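Local coordinates for hypothetical NUDIX hydrolase (Listeria monocytogenes, PDB 3SON), which probably hydrolyses nucleoside diphosphate-linked substrates with the help of bound metal ions, as other NUDIX family proteins do, at residues 139-143 with 144-148; 116-119 with 120-124; 75-78 with 79-83. All coordinates share one frame; numbering follows the deposited sequence. Where two conformers were deposited one is given.

Contact 1: 139-143 with 144-148; sequences ERLKN and NDMKA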
loop_
_atom_site.group_PDB
_atom_site.type_symbol
_atom_site.label_atom_id
_atom_site.label_comp_id
_atom_site.label_asym_id
_atom_site.label_seq_id
_atom_site.Cartn_x
_atom_site.Cartn_y
_atom_site.Cartn_z
ATOM N N GLU A 139 15.184 -8.020 2.466
ATOM C CA GLU A 139 16.423 -7.304 2.091
ATOM C C GLU A 139 17.221 -6.854 3.294
ATOM O O GLU A 139 18.452 -7.016 3.332
ATOM C CB GLU A 139 16.103 -6.114 1.165
ATOM C CG GLU A 139 15.568 -6.505 -0.195
ATOM C CD GLU A 139 16.524 -7.423 -0.927
ATOM O OE1 GLU A 139 17.690 -7.026 -1.159
ATOM O OE2 GLU A 139 16.100 -8.551 -1.260
ATOM N N ARG A 140 16.538 -6.319 4.300
ATOM C CA ARG A 140 17.186 -5.927 5.547
ATOM C C ARG A 140 17.828 -7.090 6.298
ATOM O O ARG A 140 18.951 -6.970 6.710
ATOM C CB ARG A 140 16.253 -5.178 6.416
ATOM C CG ARG A 140 15.895 -3.790 5.952
ATOM C CD ARG A 140 14.995 -3.178 6.998
ATOM N NE ARG A 140 14.609 -1.819 6.664
ATOM C CZ ARG A 140 15.330 -0.746 6.938
ATOM N NH1 ARG A 140 16.537 -0.860 7.527
ATOM N NH2 ARG A 140 14.866 0.451 6.568
ATOM N N LEU A 141 17.170 -8.237 6.379
ATOM C CA LEU A 141 17.801 -9.375 7.032
ATOM C C LEU A 141 19.081 -9.725 6.261
ATOM O O LEU A 141 20.154 -9.720 6.832
ATOM C CB LEU A 141 16.865 -10.562 7.120
ATOM C CG LEU A 141 15.718 -10.358 8.116
ATOM C CD1 LEU A 141 14.637 -11.492 8.035
ATOM C CD2 LEU A 141 16.309 -10.217 9.510
ATOM N N LYS A 142 18.947 -10.009 4.966
ATOM C CA LYS A 142 20.089 -10.358 4.123
ATOM C C LYS A 142 21.274 -9.431 4.292
ATOM O O LYS A 142 22.418 -9.882 4.203
ATOM C CB LYS A 142 19.694 -10.315 2.666
ATOM C CG LYS A 142 18.863 -11.462 2.155
ATOM C CD LYS A 142 18.414 -11.081 0.751
ATOM C CE LYS A 142 17.663 -12.167 0.020
ATOM N NZ LYS A 142 17.535 -11.743 -1.413
ATOM N N ASN A 143 21.003 -8.138 4.523
ATOM C CA ASN A 143 22.038 -7.125 4.611
ATOM C C ASN A 143 22.501 -6.830 6.047
ATOM O O ASN A 143 23.306 -5.929 6.266
ATOM C CB ASN A 143 21.526 -5.814 4.014
ATOM C CG ASN A 143 21.353 -5.878 2.508
ATOM O OD1 ASN A 143 21.599 -6.906 1.887
ATOM N ND2 ASN A 143 20.929 -4.769 1.919
ATOM N N ASN A 144 21.934 -7.558 7.018
ATOM C CA ASN A 144 22.096 -7.234 8.439
ATOM C C ASN A 144 21.872 -5.712 8.714
ATOM O O ASN A 144 22.680 -5.063 9.383
ATOM C CB ASN A 144 23.486 -7.677 8.959
ATOM C CG ASN A 144 23.563 -7.664 10.483
ATOM O OD1 ASN A 144 22.579 -7.971 11.175
ATOM N ND2 ASN A 144 24.711 -7.265 11.012
ATOM N N ASP A 145 20.747 -5.187 8.226
ATOM C CA ASP A 145 20.435 -3.749 8.264
ATOM C C ASP A 145 19.074 -3.511 8.862
ATOM O O ASP A 145 18.144 -3.177 8.149
ATOM C CB ASP A 145 20.439 -3.245 6.843
ATOM C CG ASP A 145 20.355 -1.737 6.763
ATOM O OD1 ASP A 145 20.557 -1.055 7.836
ATOM O OD2 ASP A 145 20.146 -1.242 5.643
HETATM N N MSE A 146 18.944 -3.727 10.159
HETATM C CA MSE A 146 17.622 -3.716 10.810
HETATM C C MSE A 146 17.619 -2.436 11.660
HETATM O O MSE A 146 18.681 -1.796 11.846
HETATM C CB MSE A 146 17.384 -5.093 11.521
HETATM C CG MSE A 146 17.140 -6.365 10.525
HETATM SE SE MSE A 146 15.423 -6.269 9.750
HETATM C CE MSE A 146 14.372 -7.176 11.139
ATOM N N LYS A 147 16.426 -1.960 12.028
ATOM C CA LYS A 147 16.300 -0.864 12.992
ATOM C C LYS A 147 15.286 -1.222 14.073
ATOM O O LYS A 147 14.149 -1.575 13.792
ATOM C CB LYS A 147 15.998 0.499 12.335
ATOM C CG LYS A 147 15.022 0.480 11.193
ATOM C CD LYS A 147 14.821 1.860 10.519
ATOM C CE LYS A 147 13.380 1.924 9.974
ATOM N NZ LYS A 147 13.089 3.078 9.069
ATOM N N ALA A 148 15.695 -1.189 15.335
ATOM C CA ALA A 148 14.803 -1.647 16.429
ATOM C C ALA A 148 13.683 -0.634 16.764
ATOM O O ALA A 148 13.909 0.582 16.785
ATOM C CB ALA A 148 15.601 -2.008 17.675
#

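Contact 2: 116-119 with 120-124; sequences VSYE and SAIQL. Unlike the reference sequence in segment 120-124: Ile122 (reference Val).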
loop_
_atom_site.group_PDB
_atom_site.type_symbol
_atom_site.label_atom_id
_atom_site.label_comp_id
_atom_site.label_asym_id
_atom_site.label_seq_id
_atom_site.Cartn_x
_atom_site.Cartn_y
_atom_site.Cartn_z
ATOM N N VAL A 116 7.778 -20.298 6.750
ATOM C CA VAL A 116 7.964 -20.532 5.327
ATOM C C VAL A 116 9.083 -19.650 4.782
ATOM O O VAL A 116 9.450 -18.649 5.375
ATOM C CB VAL A 116 6.651 -20.214 4.564
ATOM C CG1 VAL A 116 5.536 -21.160 5.027
ATOM C CG2 VAL A 116 6.223 -18.759 4.807
ATOM N N SER A 117 9.609 -20.012 3.616
ATOM C CA SER A 117 10.622 -19.196 2.993
ATOM C C SER A 117 10.000 -17.897 2.481
ATOM O O SER A 117 8.799 -17.763 2.382
ATOM C CB SER A 117 11.224 -19.909 1.800
ATOM O OG SER A 117 10.247 -20.011 0.794
ATOM N N TYR A 118 10.851 -16.951 2.159
ATOM C CA TYR A 118 10.410 -15.717 1.548
ATOM C C TYR A 118 9.458 -15.976 0.396
ATOM O O TYR A 118 8.293 -15.489 0.328
ATOM C CB TYR A 118 11.632 -14.887 1.087
ATOM C CG TYR A 118 11.247 -13.654 0.312
ATOM C CD1 TYR A 118 10.763 -12.522 0.958
ATOM C CD2 TYR A 118 11.274 -13.636 -1.071
ATOM C CE1 TYR A 118 10.318 -11.402 0.239
ATOM C CE2 TYR A 118 10.885 -12.513 -1.788
ATOM C CZ TYR A 118 10.452 -11.386 -1.137
ATOM O OH TYR A 118 10.044 -10.269 -1.850
ATOM N N GLU A 119 9.931 -16.792 -0.529
ATOM C CA GLU A 119 9.218 -17.017 -1.768
ATOM C C GLU A 119 7.891 -17.706 -1.503
ATOM O O GLU A 119 6.867 -17.338 -2.096
ATOM C CB GLU A 119 10.144 -17.766 -2.741
ATOM C CG GLU A 119 11.403 -16.955 -3.059
ATOM C CD GLU A 119 12.570 -17.052 -2.050
ATOM O OE1 GLU A 119 12.540 -17.844 -1.052
ATOM O OE2 GLU A 119 13.598 -16.342 -2.298
ATOM N N SER A 120 7.856 -18.581 -0.493
ATOM C CA SER A 120 6.628 -19.284 -0.141
ATOM C C SER A 120 5.635 -18.355 0.499
ATOM O O SER A 120 4.476 -18.363 0.139
ATOM C CB SER A 120 6.902 -20.485 0.760
ATOM O OG SER A 120 7.648 -21.455 0.025
ATOM N N ALA A 121 6.159 -17.433 1.332
ATOM C CA ALA A 121 5.319 -16.420 2.003
ATOM C C ALA A 121 4.634 -15.500 0.974
ATOM O O ALA A 121 3.436 -15.196 1.105
ATOM C CB ALA A 121 6.188 -15.610 2.957
ATOM N N ILE A 122 5.397 -15.055 -0.047
ATOM C CA ILE A 122 4.837 -14.204 -1.149
ATOM C C ILE A 122 3.665 -14.855 -1.883
ATOM O O ILE A 122 2.681 -14.171 -2.161
ATOM C CB ILE A 122 5.922 -13.771 -2.173
ATOM C CG1 ILE A 122 6.997 -12.944 -1.484
ATOM C CG2 ILE A 122 5.248 -13.055 -3.345
ATOM C CD1 ILE A 122 6.577 -11.500 -1.175
ATOM N N GLN A 123 3.749 -16.190 -2.097
ATOM C CA GLN A 123 2.695 -16.987 -2.701
ATOM C C GLN A 123 1.415 -17.107 -1.847
ATOM O O GLN A 123 0.279 -17.153 -2.385
ATOM C CB GLN A 123 3.233 -18.399 -3.051
ATOM C CG GLN A 123 4.185 -18.415 -4.230
ATOM C CD GLN A 123 3.496 -17.932 -5.484
ATOM O OE1 GLN A 123 2.476 -18.488 -5.888
ATOM N NE2 GLN A 123 4.031 -16.866 -6.096
ATOM N N LEU A 124 1.583 -17.118 -0.528
ATOM C CA LEU A 124 0.460 -17.217 0.433
ATOM C C LEU A 124 -0.283 -15.905 0.565
ATOM O O LEU A 124 -1.495 -15.891 0.784
ATOM C CB LEU A 124 0.988 -17.657 1.820
ATOM C CG LEU A 124 1.424 -19.125 2.027
ATOM C CD1 LEU A 124 1.997 -19.461 3.394
ATOM C CD2 LEU A 124 0.336 -20.115 1.644
HETATM O O HOH W 1 9.015 -22.450 2.535
HETATM O O HOH W 2 10.166 -21.360 -1.266
#

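Contact 3: 75-78 with 79-83; sequences IPNF and HFSFN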
loop_
_atom_site.group_PDB
_atom_site.type_symbol
_atom_site.label_atom_id
_atom_site.label_comp_id
_atom_site.label_asym_id
_atom_site.label_seq_id
_atom_site.Cartn_x
_atom_site.Cartn_y
_atom_site.Cartn_z
ATOM N N ILE A 75 -5.231 2.203 4.093
ATOM C CA ILE A 75 -6.296 1.222 3.920
ATOM C C ILE A 75 -7.628 1.915 4.007
ATOM O O ILE A 75 -7.796 2.784 4.859
ATOM C CB ILE A 75 -6.262 0.145 5.033
ATOM C CG1 ILE A 75 -4.918 -0.545 5.130
ATOM C CG2 ILE A 75 -7.323 -0.921 4.793
ATOM C CD1 ILE A 75 -4.840 -1.421 6.380
ATOM N N PRO A 76 -8.604 1.532 3.138
ATOM C CA PRO A 76 -9.986 2.066 3.238
ATOM C C PRO A 76 -10.409 1.847 4.671
ATOM O O PRO A 76 -10.316 0.731 5.203
ATOM C CB PRO A 76 -10.760 1.220 2.232
ATOM C CG PRO A 76 -9.722 0.847 1.209
ATOM C CD PRO A 76 -8.425 0.685 1.944
ATOM N N ASN A 77 -10.732 2.930 5.350
ATOM C CA ASN A 77 -10.905 2.835 6.783
ATOM C C ASN A 77 -12.165 2.039 7.105
ATOM O O ASN A 77 -12.331 1.543 8.241
ATOM C CB ASN A 77 -10.938 4.218 7.397
ATOM C CG ASN A 77 -10.666 4.206 8.900
ATOM O OD1 ASN A 77 -9.946 3.322 9.433
ATOM N ND2 ASN A 77 -11.220 5.181 9.594
ATOM N N PHE A 78 -13.023 1.857 6.102
ATOM C CA PHE A 78 -14.261 1.058 6.263
ATOM C C PHE A 78 -14.027 -0.418 6.711
ATOM O O PHE A 78 -14.921 -1.070 7.260
ATOM C CB PHE A 78 -15.131 1.117 4.991
ATOM C CG PHE A 78 -14.742 0.155 3.896
ATOM C CD1 PHE A 78 -15.197 -1.145 3.906
ATOM C CD2 PHE A 78 -14.012 0.592 2.776
ATOM C CE1 PHE A 78 -14.845 -2.026 2.889
ATOM C CE2 PHE A 78 -13.706 -0.265 1.734
ATOM C CZ PHE A 78 -14.113 -1.583 1.796
ATOM N N HIS A 79 -12.858 -0.952 6.407
ATOM C CA HIS A 79 -12.412 -2.252 6.961
ATOM C C HIS A 79 -12.438 -2.292 8.463
ATOM O O HIS A 79 -12.543 -3.397 9.047
ATOM C CB HIS A 79 -10.991 -2.634 6.527
ATOM C CG HIS A 79 -10.853 -2.978 5.069
ATOM N ND1 HIS A 79 -10.421 -2.099 4.157
ATOM C CD2 HIS A 79 -11.050 -4.175 4.394
ATOM C CE1 HIS A 79 -10.398 -2.696 2.938
ATOM N NE2 HIS A 79 -10.791 -3.952 3.087
ATOM N N PHE A 80 -12.337 -1.101 9.093
ATOM C CA PHE A 80 -11.964 -0.939 10.548
ATOM C C PHE A 80 -12.873 -0.030 11.341
ATOM O O PHE A 80 -13.071 -0.224 12.569
ATOM C CB PHE A 80 -10.528 -0.354 10.662
ATOM C CG PHE A 80 -9.521 -1.024 9.791
ATOM C CD1 PHE A 80 -9.247 -2.373 9.946
ATOM C CD2 PHE A 80 -8.793 -0.292 8.827
ATOM C CE1 PHE A 80 -8.318 -3.002 9.137
ATOM C CE2 PHE A 80 -7.867 -0.913 8.022
ATOM C CZ PHE A 80 -7.647 -2.291 8.161
ATOM N N SER A 81 -13.473 0.950 10.655
ATOM C CA SER A 81 -14.169 2.036 11.323
ATOM C C SER A 81 -15.403 2.480 10.522
ATOM O O SER A 81 -15.418 2.374 9.336
ATOM C CB SER A 81 -13.212 3.229 11.417
ATOM O OG SER A 81 -13.822 4.354 12.026
ATOM N N PHE A 82 -16.358 3.081 11.157
ATOM C CA PHE A 82 -17.492 3.640 10.434
ATOM C C PHE A 82 -17.277 5.097 10.025
ATOM O O PHE A 82 -18.038 5.651 9.257
ATOM C CB PHE A 82 -18.773 3.516 11.280
ATOM C CG PHE A 82 -19.198 2.094 11.485
ATOM C CD1 PHE A 82 -19.821 1.386 10.454
ATOM C CD2 PHE A 82 -18.921 1.435 12.674
ATOM C CE1 PHE A 82 -20.172 0.054 10.613
ATOM C CE2 PHE A 82 -19.278 0.106 12.841
ATOM C CZ PHE A 82 -19.902 -0.587 11.807
ATOM N N ASN A 83 -16.231 5.716 10.548
ATOM C CA ASN A 83 -16.141 7.149 10.481
ATOM C C ASN A 83 -14.913 7.532 9.724
ATOM O O ASN A 83 -14.035 6.712 9.542
ATOM C CB ASN A 83 -16.110 7.729 11.903
ATOM C CG ASN A 83 -17.245 7.197 12.758
ATOM O OD1 ASN A 83 -18.285 6.806 12.227
ATOM N ND2 ASN A 83 -17.047 7.152 14.075
HETATM O O HOH W 3 -11.872 6.329 11.940
#

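Contact 1: 139-143 with 144-148
Arg140 extends its side chain from the last turn of its helix alongside the chain that leaves it. Its NH1 donates to the backbone O of Asp145 at 2.9 Å, with an N-H...O angle of 161°. The acceptor lies in the guanidinium plane, at its edge, while NH1 sits above the plane of the Asp145 carbonyl. The backbone of the same pair closes the ring: Asp145 N gives a nearly straight bond (170°) to Arg140 O at 3.0 Å. Asn144 N donates a hydrogen bond back to Leu141 O at 2.8 Å. Asn144 has positive phi, and the two backbone bonds into the last turn make a Schellman motif at the C-terminal end of helix 128-142. The chain then runs beside strand 66-76, and Lys147 forms backbone bonds with Ser68. The guanidinium is also held by salt bridges from NE to Glu136 and from NH2 to Asp70. Lys147 passes CG over one guanidinium face, and its NZ comes within 4.0 Å of Arg140 NH2. The shared carboxylate of Asp70 bridges to both and probably offsets the like charges. The Asp145 carboxylate stays beyond salt-bridge range of NH1; OD2 instead bonds to Tyr86 of the second subunit, whose hydroxyl also meets Asn143 ND2. Farther out lies selenomethionine Met146. The bend at chi2 (-73°) brings SE back against the helix; a further bend beyond it carries CE toward Leu141. SE rests 3.6 Å from Arg140 CB, and the terminal CE is 4.0 Å from Leu141 CD2. Leu141 and Met146 both pack on Phe13 of strand 7-15, while Leu141 also touches Tyr20 and Phe22.

Contact 2: 116-119 with 120-124
Ile122 lays its CG1 over one face of the Tyr118 ring, one helical turn earlier. This is a CH-pi contact: CG1 is 4.0 Å from the ring centroid and 20° off the ring normal, displaced toward the rim. CD1 continues outward to the phenol end and lies 3.7 Å from Tyr118 OH. Tyr118 has CG anti to the backbone N (chi1 174°), a setting that swings the ring alongside the helix to where Ile122 can cover it. A second apolar patch forms under the same helix. Val116, at the end of its strand, sets CG2 against Ala121 CB at 3.7 Å, and its CG1 reaches more loosely toward Leu124 CD1. The backbone follows the helical pattern around these groups. Ala121 N bonds to Ser117 O at 2.9 Å, and Ile122 N bonds to Tyr118 O at 3.0 Å. The first turn is closed by Ser117 at the N-cap. Its OG accepts from Ser120 N at 3.1 Å. With chi1 at 68°, the hydroxyl sits between the backbone N and the carbonyl carbon and faces the first turn. Two waters line this polar edge. One accepts from Ser117 N and bonds to Ser120 OG; the other lies between the two serine hydroxyls and bonds to both. The cap starts helix 118-124 directly after strand 110-116. That strand end is tied to strand 20-27 by backbone bonds between Val116 and Phe22. Tyr118 packs on Leu134, Tyr135 and Asn138 of helix 128-142 and on Phe22, Ala121 also meets Leu134, and Leu124 touches Val24.

Contact 3: 75-78 with 79-83
His79 curls back over the carbonyl of Pro76 in a short 3-10 turn that ends strand 66-76. Pro76 O takes two bonds from this one residue, both from the same face of the carbonyl plane. The ring atom His79 ND1 donates to Pro76 O at 3.0 Å, and the acceptor lies in the imidazole plane. The backbone His79 N reaches the same Pro76 O at 3.3 Å. The ND1 bond holds the rotation of the imidazole and places a proton on ND1. The Phe78 ring stacks face to face on it, with centroids 4.6 Å apart and planes at 19°. Ile75 meets the aromatic groups from the strand side. Its CG2 is 3.3 Å from Phe80 CE2, a tight approach, and also touches His79 ND1. Ile75 CB lies at the edge of the Phe80 ring, while His79 CB covers the centre of one face. The next carbonyl is doubly used as well: Asn77 O accepts from Phe80 N at 2.8 Å and from Ser81 N at 2.7 Å. Asn77 CG is anti to the backbone N (chi1 -161°), which carries the amide forward past the turn to Ser81. There ND2 makes a weak bond to Asn83 O and another weak one to Pro85 O. Farther out, backbone bonds join Ile75 to Val88 and Asn77 to Tyr86, which ties the turn to antiparallel strand 87-96. Phe78 also meets the ring of Tyr135 of the second subunit. Ser81 OG accepts from Asn83 N at 3.1 Å in an ST turn, and one water bridges that hydroxyl to Asn77 ND2.

Overall arrangement
From the N terminus, contact 3 comes first. It forms the turn at the end of strand 66-76 and starts the loop to strand 87-96. Contact 2 follows, where strand 110-116 passes into helix 118-124. Contact 1 comes last, at the end of helix 128-142, and leads the C-terminal chain back to strand 66-76. The three lie in series; none nests or crosses. Contacts 1 and 2 belong to consecutive helices, with nearest atoms about 6 Å apart. Contact 3 lies on the opposite side of the chain's centre from contact 1, their centres about 32 Å apart. Contacts 1 and 3 both meet the second subunit, whereas contact 2 stays within its own chain.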